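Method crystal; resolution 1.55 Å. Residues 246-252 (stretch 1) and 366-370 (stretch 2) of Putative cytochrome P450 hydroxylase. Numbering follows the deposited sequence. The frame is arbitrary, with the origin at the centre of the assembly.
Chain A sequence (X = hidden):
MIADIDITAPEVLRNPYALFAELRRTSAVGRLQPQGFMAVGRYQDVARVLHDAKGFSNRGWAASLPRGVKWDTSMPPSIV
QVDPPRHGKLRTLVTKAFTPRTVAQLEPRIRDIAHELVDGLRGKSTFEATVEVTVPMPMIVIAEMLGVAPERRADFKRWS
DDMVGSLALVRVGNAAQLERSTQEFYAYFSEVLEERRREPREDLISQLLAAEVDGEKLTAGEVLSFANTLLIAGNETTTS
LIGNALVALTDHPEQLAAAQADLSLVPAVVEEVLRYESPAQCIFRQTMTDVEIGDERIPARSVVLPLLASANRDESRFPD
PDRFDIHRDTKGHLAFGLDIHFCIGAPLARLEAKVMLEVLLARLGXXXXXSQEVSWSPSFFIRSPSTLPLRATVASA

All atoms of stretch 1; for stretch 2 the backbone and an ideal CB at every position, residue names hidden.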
# COMPACT_ATOMS: atom_id res chain seq x y z
N LEU A 246 7.89 -6.12 10.84
CA LEU A 246 8.69 -7.26 11.39
C LEU A 246 10.18 -6.96 11.25
O LEU A 246 10.99 -7.32 12.13
CB LEU A 246 8.28 -8.56 10.69
CG LEU A 246 6.88 -9.02 11.07
CD1 LEU A 246 6.45 -10.20 10.23
CD2 LEU A 246 6.79 -9.32 12.56
N VAL A 247 10.56 -6.30 10.16
CA VAL A 247 11.94 -5.90 9.94
C VAL A 247 12.35 -4.86 11.00
O VAL A 247 13.39 -5.02 11.67
CB VAL A 247 12.20 -5.38 8.51
CG1 VAL A 247 13.55 -4.66 8.42
CG2 VAL A 247 12.15 -6.48 7.45
N ALA A 248 11.53 -3.82 11.18
CA ALA A 248 11.83 -2.74 12.15
C ALA A 248 11.89 -3.34 13.56
O ALA A 248 12.76 -3.00 14.37
CB ALA A 248 10.82 -1.63 12.02
N LEU A 249 10.94 -4.19 13.91
CA LEU A 249 10.90 -4.69 15.28
C LEU A 249 12.10 -5.58 15.53
O LEU A 249 12.70 -5.46 16.61
CB LEU A 249 9.59 -5.43 15.56
CG LEU A 249 8.37 -4.53 15.64
CD1 LEU A 249 7.10 -5.34 15.56
CD2 LEU A 249 8.39 -3.68 16.89
N THR A 250 12.50 -6.39 14.52
CA THR A 250 13.65 -7.33 14.73
C THR A 250 14.97 -6.55 14.75
O THR A 250 15.93 -7.00 15.40
CB THR A 250 13.67 -8.52 13.78
OG1 THR A 250 13.60 -8.07 12.42
CG2 THR A 250 12.53 -9.48 14.08
N ASP A 251 15.00 -5.37 14.11
CA ASP A 251 16.17 -4.50 14.16
C ASP A 251 16.26 -3.75 15.50
O ASP A 251 17.30 -3.17 15.79
CB ASP A 251 16.14 -3.48 13.03
CG ASP A 251 16.84 -3.94 11.77
OD1 ASP A 251 17.68 -4.82 11.88
OD2 ASP A 251 16.57 -3.37 10.71
N HIS A 252 15.17 -3.72 16.28
CA HIS A 252 15.05 -2.93 17.49
C HIS A 252 14.49 -3.84 18.57
O HIS A 252 13.38 -3.59 19.06
CB HIS A 252 14.21 -1.66 17.30
CG HIS A 252 14.74 -0.85 16.18
ND1 HIS A 252 15.62 0.21 16.37
CD2 HIS A 252 14.60 -0.99 14.85
CE1 HIS A 252 15.99 0.68 15.19
NE2 HIS A 252 15.37 -0.02 14.25
N UNK A 366 10.51 -15.37 21.43
CA UNK A 366 11.57 -14.57 20.86
C UNK A 366 11.55 -14.70 19.33
O UNK A 366 11.53 -15.82 18.80
CB UNK A 366 12.93 -14.99 21.43
N UNK A 367 11.49 -13.55 18.65
CA UNK A 367 11.49 -13.48 17.21
C UNK A 367 12.80 -12.85 16.75
O UNK A 367 13.15 -11.76 17.22
CB UNK A 367 10.28 -12.69 16.70
N UNK A 368 13.47 -13.50 15.80
CA UNK A 368 14.72 -13.02 15.25
C UNK A 368 14.68 -13.26 13.76
O UNK A 368 13.99 -14.18 13.32
CB UNK A 368 15.93 -13.70 15.90
N UNK A 369 15.43 -12.47 13.01
CA UNK A 369 15.65 -12.77 11.64
C UNK A 369 16.69 -13.88 11.57
O UNK A 369 17.58 -13.97 12.39
CB UNK A 369 16.08 -11.53 10.86
N UNK A 370 16.61 -14.69 10.53
CA UNK A 370 17.69 -15.62 10.21
C UNK A 370 18.91 -14.80 9.77
O UNK A 370 20.04 -15.06 10.22
CB UNK A 370 17.27 -16.61 9.12

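Position 366 tells little from stretch 1. Its phi/psi of -55/126 are extended and open to nearly any residue, and no atom of stretch 1 lies within 5.5 Å of the ideal CB. Small, polar or charged side chains would all do. The deposited residue is Asp 366, with chi1 in the m well; its side chain is out of reach of stretch 1 and takes no part in the contact.

Position 367 is different. The backbone, at -112/130, is again extended, a conformation that beta-branched residues favour, and CA-to-CB points toward stretch 1. The ideal CB lies 4.7 Å from CG2 of Thr 250, a methyl group with no hydrogen-bonding capacity. The site therefore asks for an aliphatic group: valine, isoleucine, leucine or perhaps methionine could each lay carbon against that methyl. The residue is Ile 367, with chi1 m and chi2 t. Its CG2 approaches CG2 of Thr 250 to 4.0 Å, an ordinary van der Waals distance, so the closest side-chain contact is methyl against methyl, and Ile 367 O also lies 3.9 Å from Thr 250 CG2.

At position 368 the extended chain continues (-139/155), and CA-to-CB now points away from the helix. The backbone itself comes close: its CA is 5.8 Å from the CA of Thr 250, the nearest such pair between the stretches. Because the side chain leaves stretch 1 behind, the helix sets almost no condition on it, and many residues, polar ones among them, would serve. Gln 368 is found here. What touches the helix is its main chain, CA lying 4.3 Å from Thr 250 CG2.

Position 369 turns back toward stretch 1. Its ideal CB is 4.5 Å from OG1 of Thr 250, and farther from that CB stand Asp 251 OD1, at 7.0 Å, and Val 247 O, at 7.1 Å. Oxygen atoms predominate, one group of them negatively charged, so a long side chain ending in donors and a positive charge is called for. Lysine could reach for the charge, but arginine can spread several N-H groups among separated acceptors. Arg 369 is the deposited residue, with chi1 m, chi2 t and chi3 m. Its NH1 donates to Thr 250 OG1 at 2.7 Å; that hydroxyl in turn donates to Leu 246 O, at 2.7 Å from OG1, so its own proton is spent within the helix and its oxygen is free to accept. NH2 of Arg 369 forms a salt bridge with OD1 of Asp 251 at 2.8 Å, reinforced by a weak hydrogen bond from NH1 to the same OD1 at 3.2 Å. Val 247 O also lies 3.2 Å from Arg 369 NH1. These oxygens sit at the edge of the guanidinium, near its plane.

Position 370, at -68/-43, leaves the extended conformation, and its ideal CB has nothing of stretch 1 within 5.5 Å. The helix makes no demand here, and polar, charged or small aliphatic residues would all be compatible. Val 370, with chi1 t, keeps its side chain out of reach.

Stretch 2 366-370: DIQRV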
# COMPACT_ATOMS: atom_id res chain seq x y z
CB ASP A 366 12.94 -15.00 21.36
CG ASP A 366 13.20 -14.71 22.83
OD1 ASP A 366 12.31 -14.11 23.49
OD2 ASP A 366 14.30 -15.11 23.30
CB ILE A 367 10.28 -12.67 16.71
CG1 ILE A 367 8.97 -13.23 17.27
CG2 ILE A 367 10.25 -12.60 15.19
CD1 ILE A 367 7.84 -12.22 17.37
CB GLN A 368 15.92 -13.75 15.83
CG GLN A 368 16.13 -13.49 17.30
CD GLN A 368 17.59 -13.59 17.67
OE1 GLN A 368 18.35 -14.34 17.06
NE2 GLN A 368 18.00 -12.79 18.65
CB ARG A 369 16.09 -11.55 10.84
CG ARG A 369 15.06 -10.43 10.78
CD ARG A 369 15.35 -9.55 9.57
NE ARG A 369 16.61 -8.83 9.77
CZ ARG A 369 16.70 -7.61 10.29
NH1 ARG A 369 15.67 -7.07 10.94
NH2 ARG A 369 17.83 -6.93 10.12
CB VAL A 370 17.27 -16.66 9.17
CG1 VAL A 370 18.49 -17.44 8.67
CG2 VAL A 370 16.19 -17.59 9.72
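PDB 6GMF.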